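Local coordinates for CCHC-type domain-containing protein (Trypanosoma brucei brucei, PDB 7C45) that binds oligouridylate RNA and probably acts as a metal-dependent 3'-5' exoribonuclease that trims guide RNA, at residues L54-A62 with V70-L78; R104-C112 with Y226-D237. All coordinates share one frame; numbering follows the deposited sequence.

Contact 1 (L54-A62 with V70-L78); sequences LGRISLVQA and VFLFDVLTL. With nucleotides of chain B.
Val-60 and Phe-73 form an antiparallel hydrogen-bonded pair, with Val-60 N to Phe-73 O at 3.1 Å and Phe-73 N to Val-60 O at 2.8 Å. Ala-62 and Phe-71 repeat this two-bond pairing, so that 57-62 and 70-74 make a beta hairpin of the exonuclease sheet. Between the pairs, Gln-61 CA points its hydrogen at Phe-71 O.

Apolar contacts differ on the two faces. On the face that carries Val-60 and Ala-62, the Phe-73 ring turns its edge to the 57-62 strand, CE2 lying 3.9 Å from Ala-62 CB, while helix 22-33 packs against Phe-71 and Phe-73. Val-60 CG2 meets Val-75 CG2 at 3.8 Å. On the other face Leu-72 CD2 presses on Gln-61 CG at 3.4 Å; a bend at chi2 (95°) carries the glutamine amide to Glu-43, a calcium ligand, and Ala-188 O, both hydrogen-bonded to NE2.

Asp-74 is the N-cap of helix 75-78: OD1 accepts from Thr-77 N at 2.9 Å and OD2 from Thr-77 OG1, while Arg-178 forms a salt bridge to OD2. Leu-76 CD1 lies over one face of the Arg-56 guanidinium.

Backbone bonding thus fixes the strand from which Gln-61 reaches a metal-binding carboxylate, making it a probable second-shell support of the calcium site.

Contact 2 (R104-C112 with Y226-D237); sequences RRDVEALSC and YAVGKPVITEAD. With nucleotides of chain B.
Tyr-226 is the large knob of this contact, seated in a hollow of helix 104-112 lined by Arg-104, Arg-105, Val-107 and Glu-108. Arg-104 CB stands over the ring centre in a CH-pi contact, 3.9 Å from the centroid and 3° off the normal, and its aliphatic chain runs alongside the ring in the same direction. Arg-105 instead brings NH1 to the ring edge, its guanidinium turned 87° from the ring plane. Further along the helix, Val-107 CG1 presses tightly on Ala-227 CB, 3.4 Å away, and Ser-111 sits against the loop, where its OG accepts from Gly-229 N at 2.7 Å.

Arg-105 and Glu-108, which help line the hollow, join Glu-235 of the loop in a salt-bridge network. Bends at chi2 and chi3 swing the Arg-105 guanidinium back toward the loop, where it grips Glu-235 end-on, NH2 to OE1 at 2.8 Å and NH1 to OE2 at 3.0 Å. Side-on, NE and NH1 both reach Glu-108 OE1. In this RNase D exonuclease domain the helix also carries Asp-106, a manganese ligand in another structure of the protein, and the loop following helix 212-226 lies along it. Glu-108 extends fully to place OE2 2.8 Å from Val-232 N in a nearly straight bond. Tyr-226 OH, at the rim of the hollow, donates to Glu-235 OE1 from the opposite face to Arg-105 NH2 and accepts from Ala-236 N. Beyond it Arg-104 NH1 forms a salt bridge, with a weak hydrogen bond, to Asp-237 OD2, which also pairs with Arg-141, while Asp-237 OD1 is hydrogen-bonded to Tyr-222 OH. Arg-104 NH2 lies 3.0 Å from O2 of U8 of chain B.

Contact 1 is the more deeply buried: an antiparallel strand pair inside the sheet, held by backbone bonds and apolar side chains. Contact 2 is partly buried and joins a helix to an irregular loop far along the chain, and charged side chains carry much of it. The two share no secondary-structure element, yet they touch where Leu-54 CG packs on Arg-105 CB at 3.8 Å and Ile-57 CD1 approaches Ala-109 O. Both border the bound RNA, contact 1 through Leu-54 beside U10 of chain B and contact 2 through its arginines beside U8 and U9. Gln-61 of contact 1 lies near the bound calcium, whereas Asp-106 of contact 2 binds manganese in another structure of the protein.

Contact 1 (L54-A62 with V70-L78)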
loop_
_atom_site.group_PDB
_atom_site.type_symbol
_atom_site.label_atom_id
_atom_site.label_comp_id
_atom_site.label_asym_id
_atom_site.label_seq_id
_atom_site.Cartn_x
_atom_site.Cartn_y
_atom_site.Cartn_z
ATOM N N LEU A 54 7.889 1.648 13.677
ATOM C CA LEU A 54 7.097 2.867 13.731
ATOM C C LEU A 54 7.123 3.420 15.148
ATOM O O LEU A 54 7.177 2.669 16.119
ATOM C CB LEU A 54 5.648 2.610 13.328
ATOM C CG LEU A 54 5.385 2.262 11.855
ATOM C CD1 LEU A 54 3.912 2.288 11.618
ATOM C CD2 LEU A 54 6.086 3.201 10.897
ATOM N N GLY A 55 7.068 4.741 15.256
ATOM C CA GLY A 55 6.854 5.376 16.542
ATOM C C GLY A 55 5.430 5.163 17.058
ATOM O O GLY A 55 4.661 4.348 16.555
ATOM N N ARG A 56 5.099 5.910 18.106
ATOM C CA ARG A 56 3.801 5.757 18.761
ATOM C C ARG A 56 2.682 5.964 17.750
ATOM O O ARG A 56 2.693 6.937 17.005
ATOM C CB ARG A 56 3.678 6.774 19.886
ATOM C CG ARG A 56 2.425 6.649 20.711
ATOM C CD ARG A 56 2.532 7.649 21.860
ATOM N NE ARG A 56 1.362 7.675 22.716
ATOM C CZ ARG A 56 1.281 8.398 23.820
ATOM N NH1 ARG A 56 2.319 9.145 24.203
ATOM N NH2 ARG A 56 0.174 8.366 24.547
ATOM N N ILE A 57 1.739 5.026 17.691
ATOM C CA ILE A 57 0.645 5.163 16.734
ATOM C C ILE A 57 -0.144 6.428 17.031
ATOM O O ILE A 57 -0.532 6.681 18.175
ATOM C CB ILE A 57 -0.271 3.938 16.773
ATOM C CG1 ILE A 57 0.425 2.728 16.145
ATOM C CG2 ILE A 57 -1.557 4.252 16.048
ATOM C CD1 ILE A 57 -0.335 1.451 16.320
ATOM N N SER A 58 -0.377 7.231 15.993
ATOM C CA SER A 58 -1.186 8.438 16.108
ATOM C C SER A 58 -2.564 8.227 15.484
ATOM O O SER A 58 -3.591 8.379 16.150
ATOM C CB SER A 58 -0.470 9.611 15.440
ATOM O OG SER A 58 -1.233 10.798 15.511
ATOM N N LEU A 59 -2.583 7.863 14.210
ATOM C CA LEU A 59 -3.796 7.580 13.450
ATOM C C LEU A 59 -3.751 6.165 12.888
ATOM O O LEU A 59 -2.687 5.675 12.512
ATOM C CB LEU A 59 -3.953 8.567 12.281
ATOM C CG LEU A 59 -4.036 10.057 12.607
ATOM C CD1 LEU A 59 -4.071 10.908 11.331
ATOM C CD2 LEU A 59 -5.262 10.340 13.521
ATOM N N VAL A 60 -4.907 5.498 12.851
ATOM C CA VAL A 60 -5.128 4.353 11.973
ATOM C C VAL A 60 -6.218 4.757 10.992
ATOM O O VAL A 60 -7.254 5.280 11.410
ATOM C CB VAL A 60 -5.529 3.089 12.751
ATOM C CG1 VAL A 60 -5.908 1.958 11.776
ATOM C CG2 VAL A 60 -4.403 2.679 13.701
ATOM N N GLN A 61 -5.953 4.600 9.697
ATOM C CA GLN A 61 -6.874 5.059 8.663
ATOM C C GLN A 61 -7.527 3.863 7.983
ATOM O O GLN A 61 -6.892 2.830 7.800
ATOM C CB GLN A 61 -6.150 5.934 7.643
ATOM C CG GLN A 61 -5.416 7.099 8.309
ATOM C CD GLN A 61 -3.963 6.785 8.580
ATOM O OE1 GLN A 61 -3.611 6.232 9.625
ATOM N NE2 GLN A 61 -3.111 7.115 7.634
ATOM N N ALA A 62 -8.816 3.990 7.652
ATOM C CA ALA A 62 -9.544 2.867 7.074
ATOM C C ALA A 62 -10.503 3.364 6.006
ATOM O O ALA A 62 -11.182 4.379 6.185
ATOM C CB ALA A 62 -10.338 2.087 8.115
ATOM N N VAL A 70 -13.504 7.973 4.450
ATOM C CA VAL A 70 -12.232 7.545 5.033
ATOM C C VAL A 70 -12.306 7.804 6.533
ATOM O O VAL A 70 -12.492 8.951 6.954
ATOM C CB VAL A 70 -11.044 8.293 4.407
ATOM C CG1 VAL A 70 -9.731 7.955 5.138
ATOM C CG2 VAL A 70 -10.960 7.986 2.918
ATOM N N PHE A 71 -12.219 6.750 7.333
ATOM C CA PHE A 71 -12.219 6.942 8.782
ATOM C C PHE A 71 -10.794 7.232 9.220
ATOM O O PHE A 71 -9.881 6.489 8.861
ATOM C CB PHE A 71 -12.744 5.710 9.511
ATOM C CG PHE A 71 -14.224 5.435 9.298
ATOM C CD1 PHE A 71 -15.174 6.357 9.689
ATOM C CD2 PHE A 71 -14.641 4.212 8.758
ATOM C CE1 PHE A 71 -16.522 6.091 9.522
ATOM C CE2 PHE A 71 -15.984 3.934 8.574
ATOM C CZ PHE A 71 -16.928 4.864 8.966
ATOM N N LEU A 72 -10.598 8.302 9.982
ATOM C CA LEU A 72 -9.299 8.586 10.580
ATOM C C LEU A 72 -9.435 8.304 12.070
ATOM O O LEU A 72 -9.979 9.122 12.815
ATOM C CB LEU A 72 -8.857 10.020 10.327
ATOM C CG LEU A 72 -8.797 10.434 8.857
ATOM C CD1 LEU A 72 -8.485 11.904 8.769
ATOM C CD2 LEU A 72 -7.733 9.603 8.137
ATOM N N PHE A 73 -8.959 7.148 12.497
ATOM C CA PHE A 73 -9.087 6.772 13.896
ATOM C C PHE A 73 -8.007 7.489 14.685
ATOM O O PHE A 73 -6.820 7.247 14.470
ATOM C CB PHE A 73 -8.961 5.267 14.074
ATOM C CG PHE A 73 -10.128 4.498 13.540
ATOM C CD1 PHE A 73 -11.294 4.400 14.281
ATOM C CD2 PHE A 73 -10.062 3.875 12.306
ATOM C CE1 PHE A 73 -12.374 3.692 13.804
ATOM C CE2 PHE A 73 -11.142 3.145 11.823
ATOM C CZ PHE A 73 -12.294 3.048 12.580
ATOM N N ASP A 74 -8.417 8.375 15.593
ATOM C CA ASP A 74 -7.455 9.090 16.427
ATOM C C ASP A 74 -7.137 8.196 17.626
ATOM O O ASP A 74 -7.719 8.307 18.710
ATOM C CB ASP A 74 -8.002 10.451 16.833
ATOM C CG ASP A 74 -6.990 11.278 17.601
ATOM O OD1 ASP A 74 -5.969 10.724 18.025
ATOM O OD2 ASP A 74 -7.229 12.480 17.799
ATOM N N VAL A 75 -6.204 7.263 17.407
ATOM C CA VAL A 75 -5.819 6.330 18.466
ATOM C C VAL A 75 -5.161 7.076 19.632
ATOM O O VAL A 75 -5.347 6.710 20.796
ATOM C CB VAL A 75 -4.907 5.230 17.862
ATOM C CG1 VAL A 75 -4.368 4.283 18.945
ATOM C CG2 VAL A 75 -5.666 4.432 16.822
ATOM N N LEU A 76 -4.394 8.127 19.350
ATOM C CA LEU A 76 -3.760 8.890 20.431
ATOM C C LEU A 76 -4.813 9.452 21.379
ATOM O O LEU A 76 -4.686 9.341 22.603
ATOM C CB LEU A 76 -2.900 10.015 19.854
ATOM C CG LEU A 76 -2.102 10.891 20.811
ATOM C CD1 LEU A 76 -1.045 10.047 21.507
ATOM C CD2 LEU A 76 -1.509 12.108 20.083
ATOM N N THR A 77 -5.912 9.970 20.818
ATOM C CA THR A 77 -6.945 10.557 21.665
ATOM C C THR A 77 -7.829 9.479 22.294
ATOM O O THR A 77 -8.103 9.522 23.488
ATOM C CB THR A 77 -7.777 11.548 20.852
ATOM O OG1 THR A 77 -6.948 12.644 20.433
ATOM C CG2 THR A 77 -8.914 12.080 21.700
ATOM N N LEU A 78 -8.282 8.500 21.499
ATOM C CA LEU A 78 -9.133 7.432 22.020
ATOM C C LEU A 78 -8.435 6.607 23.100
ATOM O O LEU A 78 -9.088 6.117 24.029
ATOM C CB LEU A 78 -9.549 6.507 20.880
ATOM C CG LEU A 78 -10.470 7.100 19.816
ATOM C CD1 LEU A 78 -10.559 6.133 18.634
ATOM C CD2 LEU A 78 -11.857 7.371 20.403
ATOM P P U B 10 3.418 5.709 4.992
ATOM O OP1 U B 10 1.957 5.824 5.160
ATOM O OP2 U B 10 4.121 6.465 3.913
ATOM O "O5'" U B 10 4.132 6.071 6.375
ATOM C "C5'" U B 10 3.539 5.682 7.604
ATOM C "C4'" U B 10 4.387 6.085 8.781
ATOM O "O4'" U B 10 5.745 5.667 8.547
ATOM C "C3'" U B 10 4.504 7.577 9.040
ATOM O "O3'" U B 10 3.411 8.086 9.769
ATOM C "C2'" U B 10 5.812 7.681 9.806
ATOM O "O2'" U B 10 5.598 7.333 11.167
ATOM C "C1'" U B 10 6.638 6.579 9.145
ATOM N N1 U B 10 7.541 7.099 8.101
ATOM C C2 U B 10 8.720 7.645 8.554
ATOM O O2 U B 10 8.986 7.709 9.745
ATOM N N3 U B 10 9.547 8.111 7.562
ATOM C C4 U B 10 9.309 8.068 6.203
ATOM O O4 U B 10 10.152 8.529 5.440
ATOM C C5 U B 10 8.066 7.472 5.815
ATOM C C6 U B 10 7.240 7.013 6.760
#

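Contact 2 (R104-C112 with Y226-D237)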
loop_
_atom_site.group_PDB
_atom_site.type_symbol
_atom_site.label_atom_id
_atom_site.label_comp_id
_atom_site.label_asym_id
_atom_site.label_seq_id
_atom_site.Cartn_x
_atom_site.Cartn_y
_atom_site.Cartn_z
ATOM N N ARG A 104 4.475 -4.180 6.457
ATOM C CA ARG A 104 5.453 -4.735 7.392
ATOM C C ARG A 104 5.512 -3.937 8.687
ATOM O O ARG A 104 5.317 -4.479 9.781
ATOM C CB ARG A 104 6.828 -4.787 6.730
ATOM C CG ARG A 104 6.927 -5.875 5.663
ATOM C CD ARG A 104 8.262 -5.757 4.905
ATOM N NE ARG A 104 8.371 -4.449 4.312
ATOM C CZ ARG A 104 9.469 -3.984 3.730
ATOM N NH1 ARG A 104 10.552 -4.757 3.627
ATOM N NH2 ARG A 104 9.467 -2.748 3.248
ATOM N N ARG A 105 5.845 -2.660 8.576
ATOM C CA ARG A 105 5.903 -1.795 9.756
ATOM C C ARG A 105 4.531 -1.655 10.417
ATOM O O ARG A 105 4.434 -1.577 11.650
ATOM C CB ARG A 105 6.436 -0.416 9.362
ATOM C CG ARG A 105 7.810 -0.081 9.836
ATOM C CD ARG A 105 8.791 -1.108 9.384
ATOM N NE ARG A 105 9.204 -2.001 10.466
ATOM C CZ ARG A 105 10.022 -3.021 10.264
ATOM N NH1 ARG A 105 10.377 -3.823 11.260
ATOM N NH2 ARG A 105 10.495 -3.231 9.039
ATOM N N ASP A 106 3.467 -1.593 9.616
ATOM C CA ASP A 106 2.117 -1.448 10.162
ATOM C C ASP A 106 1.761 -2.619 11.052
ATOM O O ASP A 106 1.259 -2.443 12.169
ATOM C CB ASP A 106 1.090 -1.351 9.032
ATOM C CG ASP A 106 1.172 -0.041 8.283
ATOM O OD1 ASP A 106 1.883 0.866 8.745
ATOM O OD2 ASP A 106 0.492 0.073 7.248
ATOM N N VAL A 107 2.015 -3.831 10.557
ATOM C CA VAL A 107 1.651 -5.037 11.276
ATOM C C VAL A 107 2.502 -5.178 12.529
ATOM O O VAL A 107 2.008 -5.583 13.598
ATOM C CB VAL A 107 1.787 -6.228 10.309
ATOM C CG1 VAL A 107 2.106 -7.504 11.019
ATOM C CG2 VAL A 107 0.526 -6.311 9.447
ATOM N N GLU A 108 3.780 -4.786 12.435
ATOM C CA GLU A 108 4.628 -4.760 13.610
ATOM C C GLU A 108 4.061 -3.826 14.663
ATOM O O GLU A 108 4.040 -4.168 15.841
ATOM C CB GLU A 108 6.039 -4.323 13.237
ATOM C CG GLU A 108 6.976 -4.227 14.426
ATOM C CD GLU A 108 8.344 -3.784 13.998
ATOM O OE1 GLU A 108 8.419 -2.785 13.268
ATOM O OE2 GLU A 108 9.336 -4.450 14.357
ATOM N N ALA A 109 3.581 -2.651 14.244
ATOM C CA ALA A 109 3.023 -1.695 15.202
ATOM C C ALA A 109 1.692 -2.175 15.750
ATOM O O ALA A 109 1.402 -1.979 16.938
ATOM C CB ALA A 109 2.871 -0.313 14.564
ATOM N N LEU A 110 0.858 -2.787 14.905
ATOM C CA LEU A 110 -0.398 -3.334 15.408
ATOM C C LEU A 110 -0.134 -4.377 16.485
ATOM O O LEU A 110 -0.818 -4.405 17.507
ATOM C CB LEU A 110 -1.224 -3.943 14.272
ATOM C CG LEU A 110 -1.804 -2.930 13.282
ATOM C CD1 LEU A 110 -2.544 -3.658 12.160
ATOM C CD2 LEU A 110 -2.737 -1.948 13.981
ATOM N N SER A 111 0.865 -5.235 16.276
ATOM C CA SER A 111 1.118 -6.311 17.228
ATOM C C SER A 111 1.794 -5.782 18.490
ATOM O O SER A 111 1.357 -6.078 19.604
ATOM C CB SER A 111 1.965 -7.407 16.575
ATOM O OG SER A 111 2.282 -8.424 17.519
ATOM N N CYS A 112 2.851 -4.990 18.326
ATOM C CA CYS A 112 3.615 -4.483 19.466
ATOM C C CYS A 112 2.803 -3.519 20.305
ATOM O O CYS A 112 2.803 -3.606 21.539
ATOM C CB CYS A 112 4.863 -3.764 18.987
ATOM S SG CYS A 112 6.130 -4.859 18.412
ATOM N N TYR A 226 6.148 -10.370 10.965
ATOM C CA TYR A 226 6.213 -9.032 11.546
ATOM C C TYR A 226 5.266 -8.829 12.717
ATOM O O TYR A 226 5.441 -7.872 13.469
ATOM C CB TYR A 226 5.956 -7.972 10.450
ATOM C CG TYR A 226 7.198 -7.760 9.629
ATOM C CD1 TYR A 226 7.449 -8.554 8.521
ATOM C CD2 TYR A 226 8.169 -6.841 10.019
ATOM C CE1 TYR A 226 8.624 -8.401 7.776
ATOM C CE2 TYR A 226 9.353 -6.677 9.286
ATOM C CZ TYR A 226 9.581 -7.467 8.168
ATOM O OH TYR A 226 10.752 -7.320 7.441
ATOM N N ALA A 227 4.291 -9.711 12.906
ATOM C CA ALA A 227 3.327 -9.600 14.002
ATOM C C ALA A 227 3.665 -10.652 15.055
ATOM O O ALA A 227 2.995 -11.675 15.166
ATOM C CB ALA A 227 1.902 -9.765 13.492
ATOM N N VAL A 228 4.691 -10.365 15.857
ATOM C CA VAL A 228 5.226 -11.304 16.841
ATOM C C VAL A 228 5.217 -10.731 18.252
ATOM O O VAL A 228 5.901 -11.263 19.131
ATOM C CB VAL A 228 6.647 -11.771 16.478
ATOM C CG1 VAL A 228 6.650 -12.571 15.170
ATOM C CG2 VAL A 228 7.605 -10.574 16.405
ATOM N N GLY A 229 4.498 -9.643 18.484
ATOM C CA GLY A 229 4.349 -9.151 19.837
ATOM C C GLY A 229 5.529 -8.408 20.413
ATOM O O GLY A 229 5.506 -8.078 21.601
ATOM N N LYS A 230 6.542 -8.117 19.607
ATOM C CA LYS A 230 7.776 -7.467 19.996
ATOM C C LYS A 230 8.437 -6.957 18.734
ATOM O O LYS A 230 8.105 -7.421 17.642
ATOM C CB LYS A 230 8.730 -8.429 20.731
ATOM C CG LYS A 230 9.117 -9.604 19.836
ATOM C CD LYS A 230 10.192 -10.490 20.459
ATOM C CE LYS A 230 10.182 -11.869 19.820
ATOM N NZ LYS A 230 11.303 -12.696 20.317
ATOM N N PRO A 231 9.329 -5.993 18.823
ATOM C CA PRO A 231 9.985 -5.534 17.599
ATOM C C PRO A 231 10.697 -6.685 16.888
ATOM O O PRO A 231 11.191 -7.622 17.512
ATOM C CB PRO A 231 10.950 -4.454 18.087
ATOM C CG PRO A 231 10.272 -3.947 19.361
ATOM C CD PRO A 231 9.744 -5.190 19.988
ATOM N N VAL A 232 10.632 -6.648 15.563
ATOM C CA VAL A 232 11.274 -7.661 14.740
ATOM C C VAL A 232 12.778 -7.523 14.865
ATOM O O VAL A 232 13.321 -6.418 14.737
ATOM C CB VAL A 232 10.824 -7.523 13.282
ATOM C CG1 VAL A 232 11.646 -8.390 12.396
ATOM C CG2 VAL A 232 9.357 -7.908 13.169
ATOM N N ILE A 233 13.456 -8.655 15.075
ATOM C CA ILE A 233 14.910 -8.663 15.182
ATOM C C ILE A 233 15.540 -8.640 13.800
ATOM O O ILE A 233 16.289 -7.726 13.449
ATOM C CB ILE A 233 15.371 -9.892 15.988
ATOM C CG1 ILE A 233 14.927 -9.781 17.445
ATOM C CG2 ILE A 233 16.893 -10.067 15.919
ATOM C CD1 ILE A 233 15.610 -8.667 18.190
ATOM N N THR A 234 15.212 -9.635 12.987
ATOM C CA THR A 234 15.821 -9.855 11.684
ATOM C C THR A 234 14.758 -9.606 10.631
ATOM O O THR A 234 13.696 -10.222 10.676
ATOM C CB THR A 234 16.345 -11.285 11.588
ATOM O OG1 THR A 234 17.372 -11.460 12.556
ATOM C CG2 THR A 234 16.884 -11.598 10.204
ATOM N N GLU A 235 15.032 -8.693 9.709
ATOM C CA GLU A 235 14.069 -8.391 8.660
ATOM C C GLU A 235 13.876 -9.574 7.712
ATOM O O GLU A 235 14.776 -10.383 7.501
ATOM C CB GLU A 235 14.535 -7.176 7.871
ATOM C CG GLU A 235 14.499 -5.891 8.672
ATOM C CD GLU A 235 13.083 -5.501 9.073
ATOM O OE1 GLU A 235 12.250 -5.284 8.174
ATOM O OE2 GLU A 235 12.814 -5.372 10.279
ATOM N N ALA A 236 12.690 -9.646 7.105
ATOM C CA ALA A 236 12.427 -10.728 6.161
ATOM C C ALA A 236 13.034 -10.444 4.800
ATOM O O ALA A 236 13.292 -11.377 4.035
ATOM C CB ALA A 236 10.917 -10.945 6.010
ATOM N N ASP A 237 13.245 -9.175 4.484
ATOM C CA ASP A 237 13.792 -8.756 3.207
ATOM C C ASP A 237 15.218 -8.260 3.402
ATOM O O ASP A 237 15.528 -7.629 4.414
ATOM C CB ASP A 237 12.912 -7.668 2.590
ATOM C CG ASP A 237 11.466 -8.134 2.396
ATOM O OD1 ASP A 237 11.249 -9.290 1.955
ATOM O OD2 ASP A 237 10.567 -7.334 2.694
ATOM P P U B 8 11.668 4.113 -2.257
ATOM O OP1 U B 8 12.965 4.333 -1.580
ATOM O OP2 U B 8 11.685 3.725 -3.690
ATOM O "O5'" U B 8 10.877 3.077 -1.361
ATOM C "C5'" U B 8 9.972 2.156 -1.933
ATOM C "C4'" U B 8 9.299 1.352 -0.862
ATOM O "O4'" U B 8 10.293 0.631 -0.098
ATOM C "C3'" U B 8 8.522 2.131 0.185
ATOM O "O3'" U B 8 7.236 2.487 -0.275
ATOM C "C2'" U B 8 8.499 1.165 1.360
ATOM O "O2'" U B 8 7.532 0.137 1.149
ATOM C "C1'" U B 8 9.885 0.529 1.243
ATOM N N1 U B 8 10.914 1.216 2.061
ATOM C C2 U B 8 10.976 0.900 3.392
ATOM O O2 U B 8 10.191 0.131 3.909
ATOM N N3 U B 8 11.973 1.550 4.091
ATOM C C4 U B 8 12.892 2.429 3.540
ATOM O O4 U B 8 13.754 2.948 4.256
ATOM C C5 U B 8 12.765 2.673 2.137
ATOM C C6 U B 8 11.797 2.061 1.454
ATOM P P U B 9 6.505 3.805 0.284
ATOM O OP1 U B 9 5.222 3.898 -0.456
ATOM O OP2 U B 9 7.494 4.904 0.199
ATOM O "O5'" U B 9 6.280 3.470 1.822
ATOM C "C5'" U B 9 5.129 2.769 2.279
ATOM C "C4'" U B 9 5.143 2.487 3.772
ATOM O "O4'" U B 9 6.377 1.858 4.184
ATOM C "C3'" U B 9 5.011 3.671 4.716
ATOM O "O3'" U B 9 3.689 4.142 4.817
ATOM C "C2'" U B 9 5.564 3.119 6.023
ATOM O "O2'" U B 9 4.613 2.301 6.695
ATOM C "C1'" U B 9 6.686 2.223 5.512
ATOM N N1 U B 9 7.985 2.918 5.520
ATOM C C2 U B 9 8.633 3.088 6.744
ATOM O O2 U B 9 8.197 2.699 7.808
ATOM N N3 U B 9 9.834 3.743 6.688
ATOM C C4 U B 9 10.444 4.242 5.556
ATOM O O4 U B 9 11.528 4.811 5.668
ATOM C C5 U B 9 9.713 4.033 4.337
ATOM C C6 U B 9 8.535 3.395 4.355
#